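PDB 3FIJ: Lin1909 protein from Listeria innocua, which probably hydrolyses gamma-glutamyl-gamma-aminobutyrate and binds a manganese ion. Local coordinates for residues G64-G69 with P110-C115; K4-I9 with G41-A46. All coordinates share one frame; numbering follows the deposited sequence.

Contact 1 of 2, residues G64-G69 with P110-C115; sequences GLLLTG and PIFAIC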
ATOM      1  N   GLY A  64      18.999 -13.329  35.593  1.00 23.87           N
ATOM      2  CA  GLY A  64      18.329 -12.042  35.669  1.00 22.77           C
ATOM      3  C   GLY A  64      17.152 -12.010  34.714  1.00 23.10           C
ATOM      4  O   GLY A  64      17.163 -12.707  33.693  1.00 23.46           O
ATOM      5  N   LEU A  65      16.143 -11.202  35.038  1.00 21.97           N
ATOM      6  CA  LEU A  65      14.930 -11.086  34.222  1.00 19.29           C
ATOM      7  C   LEU A  65      14.702  -9.687  33.628  1.00 18.80           C
ATOM      8  O   LEU A  65      14.618  -8.696  34.357  1.00 18.23           O
ATOM      9  CB  LEU A  65      13.714 -11.479  35.068  1.00 19.83           C
ATOM     10  CG  LEU A  65      12.319 -11.252  34.480  1.00 18.88           C
ATOM     11  CD1 LEU A  65      12.113 -12.149  33.259  1.00 18.19           C
ATOM     12  CD2 LEU A  65      11.277 -11.534  35.548  1.00 15.93           C
ATOM     13  N   LEU A  66      14.597  -9.615  32.303  1.00 16.41           N
ATOM     14  CA  LEU A  66      14.363  -8.350  31.611  1.00 14.96           C
ATOM     15  C   LEU A  66      12.968  -8.343  30.958  1.00 15.92           C
ATOM     16  O   LEU A  66      12.703  -9.106  30.022  1.00 15.48           O
ATOM     17  CB  LEU A  66      15.441  -8.131  30.540  1.00 12.86           C
ATOM     18  CG  LEU A  66      15.287  -6.888  29.644  1.00 14.34           C
ATOM     19  CD1 LEU A  66      15.323  -5.617  30.490  1.00 14.58           C
ATOM     20  CD2 LEU A  66      16.410  -6.856  28.614  1.00 13.97           C
ATOM     21  N   LEU A  67      12.076  -7.492  31.459  1.00 15.46           N
ATOM     22  CA  LEU A  67      10.723  -7.392  30.910  1.00 15.67           C
ATOM     23  C   LEU A  67      10.688  -6.297  29.850  1.00 15.91           C
ATOM     24  O   LEU A  67      11.081  -5.152  30.104  1.00 16.90           O
ATOM     25  CB  LEU A  67       9.718  -7.092  32.023  1.00 17.99           C
ATOM     26  CG  LEU A  67       9.433  -8.278  32.950  1.00 19.87           C
ATOM     27  CD1 LEU A  67       8.650  -7.837  34.175  1.00 21.99           C
ATOM     28  CD2 LEU A  67       8.646  -9.324  32.167  1.00 22.06           C
ATOM     29  N   THR A  68      10.209  -6.658  28.665  1.00 15.37           N
ATOM     30  CA  THR A  68      10.159  -5.745  27.535  1.00 13.99           C
ATOM     31  C   THR A  68       8.834  -5.042  27.298  1.00 13.86           C
ATOM     32  O   THR A  68       7.828  -5.305  27.964  1.00 11.76           O
ATOM     33  CB  THR A  68      10.525  -6.478  26.235  1.00 15.52           C
ATOM     34  OG1 THR A  68       9.535  -7.476  25.960  1.00 13.57           O
ATOM     35  CG2 THR A  68      11.894  -7.151  26.363  1.00 14.85           C
ATOM     36  N   GLY A  69       8.857  -4.142  26.317  1.00 15.35           N
ATOM     37  CA  GLY A  69       7.680  -3.385  25.956  1.00 14.92           C
ATOM     38  C   GLY A  69       6.685  -4.287  25.261  1.00 16.73           C
ATOM     39  O   GLY A  69       6.886  -5.498  25.155  1.00 15.39           O
ATOM     40  N   PRO A 110      17.687 -10.361  40.183  1.00 22.66           N
ATOM     41  CA  PRO A 110      17.399  -9.001  39.714  1.00 21.08           C
ATOM     42  C   PRO A 110      16.404  -8.924  38.553  1.00 20.10           C
ATOM     43  O   PRO A 110      16.388  -9.783  37.672  1.00 20.02           O
ATOM     44  CB  PRO A 110      18.776  -8.477  39.346  1.00 22.07           C
ATOM     45  CG  PRO A 110      19.456  -9.709  38.817  1.00 22.58           C
ATOM     46  CD  PRO A 110      19.070 -10.748  39.847  1.00 23.08           C
ATOM     47  N   ILE A 111      15.586  -7.876  38.571  1.00 18.60           N
ATOM     48  CA  ILE A 111      14.551  -7.642  37.567  1.00 16.06           C
ATOM     49  C   ILE A 111      14.656  -6.223  37.008  1.00 15.47           C
ATOM     50  O   ILE A 111      14.701  -5.261  37.769  1.00 14.72           O
ATOM     51  CB  ILE A 111      13.142  -7.769  38.199  1.00 17.53           C
ATOM     52  CG1 ILE A 111      12.974  -9.156  38.814  1.00 17.34           C
ATOM     53  CG2 ILE A 111      12.049  -7.437  37.159  1.00 12.43           C
ATOM     54  CD1 ILE A 111      11.707  -9.305  39.658  1.00 19.20           C
ATOM     55  N   PHE A 112      14.697  -6.107  35.684  1.00 14.79           N
ATOM     56  CA  PHE A 112      14.745  -4.815  35.004  1.00 13.86           C
ATOM     57  C   PHE A 112      13.528  -4.804  34.067  1.00 13.35           C
ATOM     58  O   PHE A 112      13.389  -5.663  33.190  1.00 12.80           O
ATOM     59  CB  PHE A 112      16.073  -4.659  34.224  1.00 13.64           C
ATOM     60  CG  PHE A 112      16.242  -3.313  33.529  1.00 11.51           C
ATOM     61  CD1 PHE A 112      15.671  -2.152  34.053  1.00 10.85           C
ATOM     62  CD2 PHE A 112      16.978  -3.215  32.350  1.00  9.72           C
ATOM     63  CE1 PHE A 112      15.830  -0.904  33.409  1.00  7.68           C
ATOM     64  CE2 PHE A 112      17.143  -1.974  31.705  1.00  9.76           C
ATOM     65  CZ  PHE A 112      16.563  -0.819  32.239  1.00  6.22           C
ATOM     66  N   ALA A 113      12.638  -3.842  34.274  1.00 13.47           N
ATOM     67  CA  ALA A 113      11.432  -3.740  33.462  1.00 13.44           C
ATOM     68  C   ALA A 113      11.412  -2.462  32.628  1.00 12.85           C
ATOM     69  O   ALA A 113      11.750  -1.380  33.112  1.00 11.87           O
ATOM     70  CB  ALA A 113      10.208  -3.794  34.359  1.00 15.22           C
ATOM     71  N   ILE A 114      10.996  -2.596  31.372  1.00 11.80           N
ATOM     72  CA  ILE A 114      10.933  -1.472  30.454  1.00 10.82           C
ATOM     73  C   ILE A 114       9.528  -1.238  29.875  1.00 12.34           C
ATOM     74  O   ILE A 114       8.858  -2.181  29.438  1.00 12.32           O
ATOM     75  CB  ILE A 114      11.957  -1.678  29.298  1.00  9.04           C
ATOM     76  CG1 ILE A 114      13.386  -1.480  29.836  1.00 11.95           C
ATOM     77  CG2 ILE A 114      11.660  -0.728  28.147  1.00  6.78           C
ATOM     78  CD1 ILE A 114      14.497  -1.825  28.841  1.00 12.93           C
ATOM     79  N   CYS A 115       9.103   0.028  29.868  1.00 12.49           N
ATOM     80  CA  CYS A 115       7.801   0.439  29.338  1.00 12.74           C
ATOM     81  C   CYS A 115       6.698  -0.437  29.925  1.00 11.65           C
ATOM     82  O   CYS A 115       6.449  -0.408  31.123  1.00 12.52           O
ATOM     83  CB  CYS A 115       7.799   0.339  27.803  1.00 11.89           C
ATOM     84  SG  CYS A 115       6.478   1.279  27.000  1.00 14.27           S
TER
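Gly64 begins the pairing with its CA set against Pro110 O, and one residue on Leu65 N donates a straight hydrogen bond to that same oxygen (3.0 Å, 172° at the hydrogen). Leu65 O then receives Phe112 N at 2.9 Å. The Leu65 side chain turns to the opposite face of the sheet from Leu66, where CD2 meets Ile111 CG1 loosely and helix 91-106 provides cover through Ala104.

At Leu66 the side chains make their closest contact. With CG anti to the backbone N (chi1 176°), Leu66 CD1 reaches over toward the partner strand, 3.5 Å from Phe112 CD2 and 3.3 Å from Phe112 O; the two side chains lie side by side, pointing the same way. On this face Ile114 CG1 sits over one face of the Phe112 ring, near its rim, while the ring of Phe233, in helix 227-241, stacks edge-to-face with that of Phe112.

These are adjacent parallel strands in the central sheet of a class I glutamine amidotransferase-like fold, flanked by helices on both faces. Leu67 N reaches Phe112 O (2.8 Å) and Leu67 O takes Ile114 N (2.9 Å), while Leu67 CB abuts Ala113 CB. Past the strand, Thr68 turns from the partner, its OG1 bonded to Thr10 O, and Gly69 CA comes within 4.2 Å of Cys115 CB. Cys115 has positive phi (50°) at the N-cap before helix 116-124, consistent with a nucleophile elbow; its side chain touches His218, which with Glu220 may complete a Cys-His-Glu triad.

Contact 2 of 2, residues K4-I9 with G41-A46; sequences KPVIGI and GGFPIA
Ile9 lays its CD1 alongside the Pro44 ring, 3.6 Å from CB, the two side chains pointing the same way; CG1 anti to the carbonyl carbon (chi1 -61°) aims the branch at the ring. Ile37 of helix 31-40 packs on both. On the other face Val6 CG1 meets Ile45 CD1 tip to tip at 4.2 Å, the two side chains slanting across each other. Ile45 CG1 lies 4.0 Å from Gly8 CA.

Strand 6-10, helix 31-40 and strand 43-47 form a beta-alpha-beta unit, and the strands run parallel, with segments 6-9 and 43-46 at 29°. Four backbone bonds join them. Phe43 N to Pro5 O is short and straight (2.7 Å, 173°), whereas Ile7 N approaches Phe43 O from above the carbonyl plane. Ile45 N then reaches Ile7 O, and Ile9 N bonds Ile45 O at 2.8 Å.

Ahead of the strand, Lys4 lays its CB 3.5 Å from Gly41 O; Gly41, with positive phi, makes the Schellman motif that ends helix 31-40. The extended Lys4 chain carries NZ to a water that also donates to Gly42 O. Lys4 O is bonded by Gln57 of the second subunit, whose Ala46 packs against the Ala46 of this chain.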
ATOM      1  N   LYS A   4      29.329 -16.110  31.323  1.00 39.57           N
ATOM      2  CA  LYS A   4      28.412 -14.969  31.393  1.00 34.02           C
ATOM      3  C   LYS A   4      27.072 -15.190  32.083  1.00 30.99           C
ATOM      4  O   LYS A   4      26.507 -16.282  32.048  1.00 31.37           O
ATOM      5  CB  LYS A   4      28.107 -14.442  29.995  1.00 34.11           C
ATOM      6  CG  LYS A   4      29.276 -14.320  29.066  1.00 32.52           C
ATOM      7  CD  LYS A   4      28.769 -13.792  27.743  1.00 32.85           C
ATOM      8  CE  LYS A   4      29.850 -13.758  26.701  1.00 32.57           C
ATOM      9  NZ  LYS A   4      29.284 -13.192  25.465  1.00 33.86           N
ATOM     10  N   PRO A   5      26.535 -14.133  32.709  1.00 27.62           N
ATOM     11  CA  PRO A   5      25.246 -14.224  33.392  1.00 25.14           C
ATOM     12  C   PRO A   5      24.163 -14.400  32.317  1.00 24.14           C
ATOM     13  O   PRO A   5      24.207 -13.737  31.275  1.00 22.73           O
ATOM     14  CB  PRO A   5      25.125 -12.868  34.078  1.00 24.22           C
ATOM     15  CG  PRO A   5      26.537 -12.434  34.252  1.00 26.55           C
ATOM     16  CD  PRO A   5      27.164 -12.826  32.956  1.00 26.66           C
ATOM     17  N   VAL A   6      23.208 -15.291  32.558  1.00 21.02           N
ATOM     18  CA  VAL A   6      22.131 -15.510  31.602  1.00 18.56           C
ATOM     19  C   VAL A   6      20.983 -14.552  31.907  1.00 17.30           C
ATOM     20  O   VAL A   6      20.557 -14.431  33.052  1.00 19.46           O
ATOM     21  CB  VAL A   6      21.601 -16.968  31.672  1.00 19.21           C
ATOM     22  CG1 VAL A   6      20.366 -17.115  30.807  1.00 18.67           C
ATOM     23  CG2 VAL A   6      22.676 -17.946  31.204  1.00 17.94           C
ATOM     24  N   ILE A   7      20.494 -13.860  30.886  1.00 16.80           N
ATOM     25  CA  ILE A   7      19.386 -12.927  31.063  1.00 16.08           C
ATOM     26  C   ILE A   7      18.164 -13.369  30.254  1.00 16.12           C
ATOM     27  O   ILE A   7      18.197 -13.423  29.021  1.00 15.79           O
ATOM     28  CB  ILE A   7      19.765 -11.478  30.623  1.00 14.79           C
ATOM     29  CG1 ILE A   7      20.961 -10.967  31.433  1.00 13.66           C
ATOM     30  CG2 ILE A   7      18.576 -10.552  30.825  1.00 12.02           C
ATOM     31  CD1 ILE A   7      20.689 -10.826  32.929  1.00 11.43           C
ATOM     32  N   GLY A   8      17.088 -13.692  30.961  1.00 16.97           N
ATOM     33  CA  GLY A   8      15.864 -14.098  30.302  1.00 15.24           C
ATOM     34  C   GLY A   8      15.150 -12.841  29.842  1.00 16.13           C
ATOM     35  O   GLY A   8      14.796 -11.987  30.658  1.00 14.08           O
ATOM     36  N   ILE A   9      14.966 -12.712  28.533  1.00 15.09           N
ATOM     37  CA  ILE A   9      14.287 -11.555  27.975  1.00 14.55           C
ATOM     38  C   ILE A   9      12.883 -11.960  27.582  1.00 15.87           C
ATOM     39  O   ILE A   9      12.675 -12.933  26.858  1.00 16.72           O
ATOM     40  CB  ILE A   9      14.989 -11.016  26.723  1.00 14.21           C
ATOM     41  CG1 ILE A   9      16.410 -10.569  27.071  1.00 11.10           C
ATOM     42  CG2 ILE A   9      14.154  -9.881  26.124  1.00 12.40           C
ATOM     43  CD1 ILE A   9      17.175  -9.989  25.889  1.00  9.71           C
ATOM     44  N   GLY A  41      27.598  -7.698  28.256  1.00 21.54           N
ATOM     45  CA  GLY A  41      28.240  -8.855  28.851  1.00 20.98           C
ATOM     46  C   GLY A  41      27.365  -9.991  29.339  1.00 21.32           C
ATOM     47  O   GLY A  41      27.859 -10.929  29.970  1.00 19.81           O
ATOM     48  N   GLY A  42      26.072  -9.927  29.057  1.00 20.31           N
ATOM     49  CA  GLY A  42      25.193 -10.990  29.501  1.00 18.97           C
ATOM     50  C   GLY A  42      24.836 -11.891  28.343  1.00 17.97           C
ATOM     51  O   GLY A  42      24.976 -11.492  27.196  1.00 18.28           O
ATOM     52  N   PHE A  43      24.401 -13.114  28.627  1.00 17.46           N
ATOM     53  CA  PHE A  43      24.008 -14.016  27.554  1.00 17.87           C
ATOM     54  C   PHE A  43      22.497 -14.021  27.571  1.00 16.68           C
ATOM     55  O   PHE A  43      21.877 -14.564  28.483  1.00 17.63           O
ATOM     56  CB  PHE A  43      24.514 -15.443  27.778  1.00 16.27           C
ATOM     57  CG  PHE A  43      24.149 -16.388  26.660  1.00 17.98           C
ATOM     58  CD1 PHE A  43      24.802 -16.321  25.432  1.00 17.35           C
ATOM     59  CD2 PHE A  43      23.133 -17.328  26.824  1.00 18.88           C
ATOM     60  CE1 PHE A  43      24.454 -17.175  24.386  1.00 17.89           C
ATOM     61  CE2 PHE A  43      22.775 -18.189  25.780  1.00 18.91           C
ATOM     62  CZ  PHE A  43      23.437 -18.111  24.560  1.00 18.39           C
ATOM     63  N   PRO A  44      21.876 -13.412  26.563  1.00 14.91           N
ATOM     64  CA  PRO A  44      20.418 -13.413  26.591  1.00 15.02           C
ATOM     65  C   PRO A  44      19.767 -14.627  25.938  1.00 15.75           C
ATOM     66  O   PRO A  44      20.363 -15.290  25.085  1.00 16.58           O
ATOM     67  CB  PRO A  44      20.076 -12.124  25.863  1.00 14.03           C
ATOM     68  CG  PRO A  44      21.104 -12.094  24.790  1.00 15.85           C
ATOM     69  CD  PRO A  44      22.382 -12.483  25.539  1.00 15.44           C
ATOM     70  N   ILE A  45      18.552 -14.927  26.384  1.00 14.19           N
ATOM     71  CA  ILE A  45      17.736 -15.985  25.805  1.00 14.41           C
ATOM     72  C   ILE A  45      16.336 -15.402  25.836  1.00 15.04           C
ATOM     73  O   ILE A  45      15.946 -14.737  26.805  1.00 16.68           O
ATOM     74  CB  ILE A  45      17.732 -17.322  26.598  1.00 14.56           C
ATOM     75  CG1 ILE A  45      17.242 -17.102  28.032  1.00 14.06           C
ATOM     76  CG2 ILE A  45      19.096 -17.982  26.518  1.00 12.43           C
ATOM     77  CD1 ILE A  45      16.967 -18.397  28.780  1.00 14.54           C
ATOM     78  N   ALA A  46      15.588 -15.608  24.765  1.00 15.35           N
ATOM     79  CA  ALA A  46      14.235 -15.089  24.711  1.00 15.77           C
ATOM     80  C   ALA A  46      13.294 -16.136  25.299  1.00 16.25           C
ATOM     81  O   ALA A  46      13.350 -17.307  24.931  1.00 16.44           O
ATOM     82  CB  ALA A  46      13.849 -14.777  23.275  1.00 14.50           C
TER
HETATM   83  O   HOH W   1      26.537 -13.213  24.880  1.00 14.55           O

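How the contacts relate
Contact 2 closes along the chain before contact 1 opens, and the centres of the two lie about 12 Å apart in one mixed sheet. Across that sheet the strands run 43-47, 6-10, 64-67, 111-114, all parallel, so the inner strands 6-10 and 64-67 join the contacts directly: Leu66 N to Gly8 O and Gly64 O to Gly8 N are probable hydrogen bonds. Helix 227-241 touches both contacts. Contact 2 lies at the sheet edge within this chain, where a second subunit bonds to the backbone of Ala46; contact 1 is buried nearer the middle, and its Cys115 end leads toward the manganese site, the side chain of this possible nucleophile about 8 Å from the ion.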